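Local coordinates for 3,6-diketocamphane 1,6 monooxygenase (Pseudomonas putida, PDB 5AEC), which catalyses the FMNH2- and oxygen-dependent Baeyer-Villiger oxidation of a diketocamphane to its lactone, allowing the bacterium to grow on (-)-camphor, at residues A[198-203]-A[216-221]; A[271-276]-A[310-315]. All coordinates share one frame; numbering follows the deposited sequence. Where two conformers were deposited one is given.

Contact 1: A[198-203]-A[216-221]; sequences IAVTGF and RNFKPV. With PIN (piperazine-N,N'-bis(2-ethanesulfonic acid)), chain C; SO4 (sulfate ion), chain J.
Ile198 lays its CG2 methyl almost squarely on the Phe218 ring, 3.6 Å from the ring centroid and 7° off the normal, a CH-pi contact at the tight end of this strand pair. With CG1 beside the backbone N of Ile198 (chi1 -70°), CG2 is turned onto the ring face; Ile198 CB lies 3.6 Å from Phe218 CD1. The opposite face of the ring takes Arg216 CB, so the phenyl group is sandwiched, while Val200 CG1 approaches it obliquely and Leu147 of helix 139-155 adds to the packing. With Phe218 replaced by an alanine, the space between Ile198 CG2 and Arg216 CB would probably be left as a gap and the methyl would lose its aromatic partner. Strands 198-202 and 219-223, with helix 208-216 between them, form a beta-alpha-beta unit of the TIM-barrel fold of the bacterial luciferase family; Asn217 ends the helix in a Schellman motif. The parallel strands are joined by four backbone bonds, from Lys219 N to Ile198 O (2.8 Å, 168°) through to Gly202 N to Val221 O (2.9 Å). Toward that far end the side chains thin out: Thr201 CG2 only brushes Val221 CB at 4.1 Å. From Thr201 onward the chain belongs to the FMN site, which includes Gly202 and Phe203; here Phe203 N makes a weak hydrogen bond to O2 of a sulfate ion, probably from the crystallisation liquor, and Phe203 CB lies 3.5 Å from O1' of the bound piperazine buffer.

Contact 2: A[271-276]-A[310-315]; sequences LVMEGP and DLEFLV
Met273 reaches across from helix 265-274 and rests its sulfur against two aliphatic side chains of helix 311-317, Met273 SD lying 3.8 Å from Leu311 CG and equally far from Val315 CG2. Its chain is bent at both outer torsions (chi2 -68°, chi3 -62°), and the fold back carries the terminal methyl alongside the first turn of the facing helix, where Met273 CE lies 3.9 Å from Leu311 CD2 and 4.0 Å from Glu312 CB. Of the residues here Met273 buries the most surface, its thioether lying against the Leu311 and Val315 side chains. Leu311 and Met273 run past one another head to tail, and Leu311 also touches Glu282 and Ile286 of helix 276-291. Both helices belong to the outer layer around the TIM barrel, and their packing joins the helix that follows strand 254-261 to the short one preceding strand 320-322. Asp310 is the N-cap of helix 311-317, with OD1 accepting from Phe313 N at 3.0 Å. Val315, the third main contributor, offers one methyl to two neighbours: Val315 CG2 meets the sulfur and also Val272 CG1 at 3.7 Å. Val272 in turn leans on Phe260 of strand 254-261, so the inner side of the seam borders the barrel wall. At the exposed margin, the carboxylate of Glu312 forms a salt bridge with Lys269, a turn earlier in the Met273 helix.

Overall arrangement
Contacts 1 and 2 contrast the barrel wall with its helical coat. The centre of contact 1 is about 9 Å, and that of contact 2 about 23 Å, from the centre of the chain. Contact 1 pairs neighbouring strands through backbone hydrogen bonds, with an aromatic ring filling the space on one side; contact 2 is apolar across the interface between two helices, a salt bridge from Glu312 to Lys269 lying at its margin. The two share no element and do not touch, their nearest atoms being about 11 Å apart, yet strand 254-261 relates them: it pairs with strand 219-223 and carries Phe260, which touches Val272. Contact 1 runs into the FMN site, whereas contact 2 lies away from it.

Contact 1: A[198-203]-A[216-221]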
loop_
_atom_site.group_PDB
_atom_site.type_symbol
_atom_site.label_atom_id
_atom_site.label_comp_id
_atom_site.label_asym_id
_atom_site.label_seq_id
_atom_site.Cartn_x
_atom_site.Cartn_y
_atom_site.Cartn_z
ATOM N N ILE A 198 5.428 -18.453 3.447
ATOM C CA ILE A 198 4.418 -18.338 2.424
ATOM C C ILE A 198 3.289 -19.254 2.810
ATOM O O ILE A 198 3.498 -20.369 3.319
ATOM C CB ILE A 198 4.984 -18.670 1.014
ATOM C CG1 ILE A 198 5.940 -17.541 0.592
ATOM C CG2 ILE A 198 3.846 -18.791 -0.003
ATOM C CD1 ILE A 198 6.786 -17.809 -0.639
ATOM N N ALA A 199 2.075 -18.762 2.594
ATOM C CA ALA A 199 0.861 -19.487 2.903
ATOM C C ALA A 199 -0.036 -19.549 1.682
ATOM O O ALA A 199 -0.008 -18.654 0.835
ATOM C CB ALA A 199 0.104 -18.818 4.079
ATOM N N VAL A 200 -0.875 -20.588 1.640
ATOM C CA VAL A 200 -1.960 -20.670 0.657
ATOM C C VAL A 200 -3.210 -21.218 1.342
ATOM O O VAL A 200 -3.100 -22.023 2.276
ATOM C CB VAL A 200 -1.581 -21.549 -0.557
ATOM C CG1 VAL A 200 -0.368 -21.003 -1.290
ATOM C CG2 VAL A 200 -1.317 -22.976 -0.117
ATOM N N THR A 201 -4.389 -20.784 0.893
ATOM C CA THR A 201 -5.647 -21.329 1.407
ATOM C C THR A 201 -6.153 -22.486 0.548
ATOM O O THR A 201 -5.796 -22.602 -0.625
ATOM C CB THR A 201 -6.792 -20.310 1.395
ATOM O OG1 THR A 201 -7.032 -19.918 0.034
ATOM C CG2 THR A 201 -6.437 -19.102 2.225
ATOM N N GLY A 202 -6.983 -23.324 1.155
ATOM C CA GLY A 202 -7.649 -24.419 0.462
ATOM C C GLY A 202 -9.066 -24.569 0.991
ATOM O O GLY A 202 -9.319 -24.325 2.185
ATOM N N PHE A 203 -9.986 -24.971 0.109
ATOM C CA PHE A 203 -11.388 -25.226 0.476
ATOM C C PHE A 203 -11.880 -26.615 0.054
ATOM O O PHE A 203 -12.285 -27.419 0.901
ATOM C CB PHE A 203 -12.344 -24.167 -0.103
ATOM C CG PHE A 203 -13.790 -24.421 0.248
ATOM C CD1 PHE A 203 -14.288 -24.083 1.493
ATOM C CD2 PHE A 203 -14.633 -25.085 -0.647
ATOM C CE1 PHE A 203 -15.616 -24.347 1.832
ATOM C CE2 PHE A 203 -15.952 -25.375 -0.317
ATOM C CZ PHE A 203 -16.446 -25.006 0.928
ATOM N N ARG A 216 5.963 -27.523 -1.286
ATOM C CA ARG A 216 6.845 -26.362 -1.107
ATOM C C ARG A 216 7.019 -25.938 0.344
ATOM O O ARG A 216 7.675 -24.938 0.624
ATOM C CB ARG A 216 6.344 -25.198 -1.963
ATOM C CG ARG A 216 6.197 -25.582 -3.418
ATOM C CD ARG A 216 6.315 -24.392 -4.357
ATOM N NE ARG A 216 6.066 -24.796 -5.746
ATOM C CZ ARG A 216 6.260 -24.043 -6.827
ATOM N NH1 ARG A 216 6.730 -22.799 -6.723
ATOM N NH2 ARG A 216 5.972 -24.540 -8.035
ATOM N N ASN A 217 6.445 -26.699 1.274
ATOM C CA ASN A 217 6.585 -26.404 2.700
ATOM C C ASN A 217 5.950 -25.058 3.096
ATOM O O ASN A 217 6.385 -24.404 4.051
ATOM C CB ASN A 217 8.081 -26.478 3.094
ATOM C CG ASN A 217 8.331 -26.954 4.519
ATOM O OD1 ASN A 217 9.370 -26.636 5.123
ATOM N ND2 ASN A 217 7.409 -27.714 5.064
ATOM N N PHE A 218 4.895 -24.678 2.373
ATOM C CA PHE A 218 4.118 -23.503 2.702
ATOM C C PHE A 218 3.216 -23.809 3.883
ATOM O O PHE A 218 2.974 -24.976 4.223
ATOM C CB PHE A 218 3.232 -23.077 1.522
ATOM C CG PHE A 218 3.985 -22.644 0.281
ATOM C CD1 PHE A 218 5.292 -22.194 0.335
ATOM C CD2 PHE A 218 3.329 -22.620 -0.951
ATOM C CE1 PHE A 218 5.940 -21.755 -0.809
ATOM C CE2 PHE A 218 3.975 -22.171 -2.100
ATOM C CZ PHE A 218 5.287 -21.757 -2.015
ATOM N N LYS A 219 2.694 -22.748 4.480
ATOM C CA LYS A 219 1.700 -22.865 5.560
ATOM C C LYS A 219 0.333 -23.140 4.962
ATOM O O LYS A 219 -0.139 -22.328 4.162
ATOM C CB LYS A 219 1.658 -21.558 6.338
ATOM C CG LYS A 219 0.607 -21.515 7.444
ATOM C CD LYS A 219 0.596 -20.119 8.048
ATOM C CE LYS A 219 -0.352 -20.009 9.235
ATOM N NZ LYS A 219 0.105 -20.840 10.370
ATOM N N PRO A 220 -0.334 -24.244 5.373
ATOM C CA PRO A 220 -1.659 -24.485 4.871
ATOM C C PRO A 220 -2.723 -23.760 5.730
ATOM O O PRO A 220 -2.652 -23.779 6.964
ATOM C CB PRO A 220 -1.782 -26.014 4.977
ATOM C CG PRO A 220 -0.911 -26.403 6.119
ATOM C CD PRO A 220 0.058 -25.277 6.363
ATOM N N VAL A 221 -3.694 -23.142 5.055
ATOM C CA VAL A 221 -4.795 -22.465 5.711
ATOM C C VAL A 221 -6.047 -23.088 5.148
ATOM O O VAL A 221 -6.337 -22.908 3.967
ATOM C CB VAL A 221 -4.757 -20.947 5.430
ATOM C CG1 VAL A 221 -5.908 -20.258 6.122
ATOM C CG2 VAL A 221 -3.405 -20.390 5.860
HETATM C C1 PIN C . -17.181 -16.641 -8.381
HETATM C C2 PIN C . -17.843 -17.409 -7.224
HETATM N N1 PIN C . -16.973 -18.195 -6.325
HETATM C C3 PIN C . -17.860 -18.870 -5.356
HETATM C C4 PIN C . -16.004 -17.338 -5.623
HETATM C "C1'" PIN C . -14.143 -19.165 -2.102
HETATM C "C2'" PIN C . -15.646 -19.340 -2.372
HETATM N "N1'" PIN C . -16.220 -18.689 -3.582
HETATM C "C3'" PIN C . -15.261 -18.107 -4.544
HETATM C "C4'" PIN C . -17.071 -19.644 -4.315
HETATM S S1 PIN C . -18.264 -15.448 -8.848
HETATM S "S1'" PIN C . -13.564 -20.467 -1.250
HETATM O O1 PIN C . -18.421 -14.488 -7.788
HETATM O O2 PIN C . -19.530 -16.065 -9.115
HETATM O O3 PIN C . -17.841 -14.595 -10.173
HETATM O "O1'" PIN C . -13.644 -21.630 -2.095
HETATM O "O2'" PIN C . -14.371 -20.631 -0.070
HETATM O "O3'" PIN C . -11.996 -20.241 -0.811
HETATM S S SO4 J . -8.884 -24.908 -3.658
HETATM O O1 SO4 J . -8.136 -23.644 -3.722
HETATM O O2 SO4 J . -10.274 -24.671 -3.223
HETATM O O3 SO4 J . -8.931 -25.525 -4.994
HETATM O O4 SO4 J . -8.109 -25.798 -2.798
#

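Contact 2: A[271-276]-A[310-315]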
loop_
_atom_site.group_PDB
_atom_site.type_symbol
_atom_site.label_atom_id
_atom_site.label_comp_id
_atom_site.label_asym_id
_atom_site.label_seq_id
_atom_site.Cartn_x
_atom_site.Cartn_y
_atom_site.Cartn_z
ATOM N N LEU A 271 -27.066 -13.679 20.014
ATOM C CA LEU A 271 -26.183 -12.650 19.434
ATOM C C LEU A 271 -25.752 -12.979 17.994
ATOM O O LEU A 271 -25.666 -12.077 17.151
ATOM C CB LEU A 271 -24.972 -12.425 20.362
ATOM C CG LEU A 271 -25.258 -11.688 21.683
ATOM C CD1 LEU A 271 -24.038 -11.717 22.587
ATOM C CD2 LEU A 271 -25.668 -10.249 21.400
ATOM N N VAL A 272 -25.492 -14.259 17.725
ATOM C CA VAL A 272 -25.183 -14.721 16.362
ATOM C C VAL A 272 -26.444 -14.655 15.497
ATOM O O VAL A 272 -26.428 -14.079 14.415
ATOM C CB VAL A 272 -24.575 -16.149 16.361
ATOM C CG1 VAL A 272 -24.456 -16.691 14.940
ATOM C CG2 VAL A 272 -23.217 -16.161 17.047
ATOM N N MET A 273 -27.539 -15.228 15.981
ATOM C CA MET A 273 -28.768 -15.294 15.173
ATOM C C MET A 273 -29.281 -13.909 14.798
ATOM O O MET A 273 -29.664 -13.680 13.670
ATOM C CB MET A 273 -29.885 -16.048 15.926
ATOM C CG MET A 273 -29.670 -17.549 16.133
ATOM S SD MET A 273 -29.721 -18.500 14.619
ATOM C CE MET A 273 -31.382 -18.227 14.008
ATOM N N GLU A 274 -29.298 -12.994 15.753
ATOM C CA GLU A 274 -29.929 -11.687 15.550
ATOM C C GLU A 274 -28.973 -10.583 15.117
ATOM O O GLU A 274 -29.420 -9.477 14.830
ATOM C CB GLU A 274 -30.622 -11.252 16.833
ATOM C CG GLU A 274 -31.632 -12.255 17.358
ATOM C CD GLU A 274 -32.342 -11.780 18.619
ATOM O OE1 GLU A 274 -31.979 -10.717 19.186
ATOM O OE2 GLU A 274 -33.264 -12.491 19.061
ATOM N N GLY A 275 -27.676 -10.860 15.119
ATOM C CA GLY A 275 -26.683 -9.809 14.920
ATOM C C GLY A 275 -26.007 -9.864 13.569
ATOM O O GLY A 275 -26.445 -10.612 12.687
ATOM N N PRO A 276 -24.890 -9.118 13.423
ATOM C CA PRO A 276 -24.069 -9.084 12.206
ATOM C C PRO A 276 -23.773 -10.430 11.518
ATOM O O PRO A 276 -23.845 -10.515 10.277
ATOM C CB PRO A 276 -22.771 -8.469 12.705
ATOM C CG PRO A 276 -23.211 -7.541 13.788
ATOM C CD PRO A 276 -24.281 -8.298 14.494
ATOM N N ASP A 310 -29.995 -24.231 6.977
ATOM C CA ASP A 310 -30.326 -22.823 7.176
ATOM C C ASP A 310 -29.436 -22.228 8.290
ATOM O O ASP A 310 -28.578 -22.925 8.835
ATOM C CB ASP A 310 -31.814 -22.716 7.527
ATOM C CG ASP A 310 -32.160 -23.294 8.908
ATOM O OD1 ASP A 310 -31.363 -24.042 9.503
ATOM O OD2 ASP A 310 -33.258 -22.981 9.401
ATOM N N LEU A 311 -29.682 -20.971 8.659
ATOM C CA LEU A 311 -28.863 -20.291 9.664
ATOM C C LEU A 311 -28.783 -21.056 10.980
ATOM O O LEU A 311 -27.690 -21.300 11.505
ATOM C CB LEU A 311 -29.335 -18.838 9.907
ATOM C CG LEU A 311 -28.583 -18.104 11.036
ATOM C CD1 LEU A 311 -27.079 -18.110 10.806
ATOM C CD2 LEU A 311 -29.091 -16.689 11.241
ATOM N N GLU A 312 -29.926 -21.441 11.525
ATOM C CA GLU A 312 -29.922 -22.076 12.854
ATOM C C GLU A 312 -29.248 -23.446 12.845
ATOM O O GLU A 312 -28.667 -23.841 13.845
ATOM C CB GLU A 312 -31.333 -22.198 13.420
ATOM C CG GLU A 312 -31.350 -22.474 14.914
ATOM C CD GLU A 312 -32.734 -22.735 15.458
ATOM O OE1 GLU A 312 -33.684 -22.865 14.664
ATOM O OE2 GLU A 312 -32.870 -22.811 16.695
ATOM N N PHE A 313 -29.378 -24.174 11.741
ATOM C CA PHE A 313 -28.632 -25.407 11.535
ATOM C C PHE A 313 -27.123 -25.160 11.632
ATOM O O PHE A 313 -26.431 -25.898 12.343
ATOM C CB PHE A 313 -28.934 -26.052 10.172
ATOM C CG PHE A 313 -27.947 -27.122 9.798
ATOM C CD1 PHE A 313 -27.971 -28.353 10.438
ATOM C CD2 PHE A 313 -26.935 -26.870 8.868
ATOM C CE1 PHE A 313 -27.023 -29.327 10.148
ATOM C CE2 PHE A 313 -25.982 -27.837 8.576
ATOM C CZ PHE A 313 -26.030 -29.076 9.206
ATOM N N LEU A 314 -26.634 -24.117 10.952
ATOM C CA LEU A 314 -25.191 -23.772 11.011
ATOM C C LEU A 314 -24.757 -23.367 12.410
ATOM O O LEU A 314 -23.670 -23.781 12.879
ATOM C CB LEU A 314 -24.839 -22.651 10.037
ATOM C CG LEU A 314 -25.064 -22.956 8.556
ATOM C CD1 LEU A 314 -24.846 -21.706 7.704
ATOM C CD2 LEU A 314 -24.156 -24.082 8.106
ATOM N N VAL A 315 -25.608 -22.601 13.094
ATOM C CA VAL A 315 -25.322 -22.149 14.461
ATOM C C VAL A 315 -25.253 -23.327 15.442
ATOM O O VAL A 315 -24.354 -23.369 16.295
ATOM C CB VAL A 315 -26.355 -21.097 14.951
ATOM C CG1 VAL A 315 -26.191 -20.797 16.433
ATOM C CG2 VAL A 315 -26.197 -19.814 14.166
#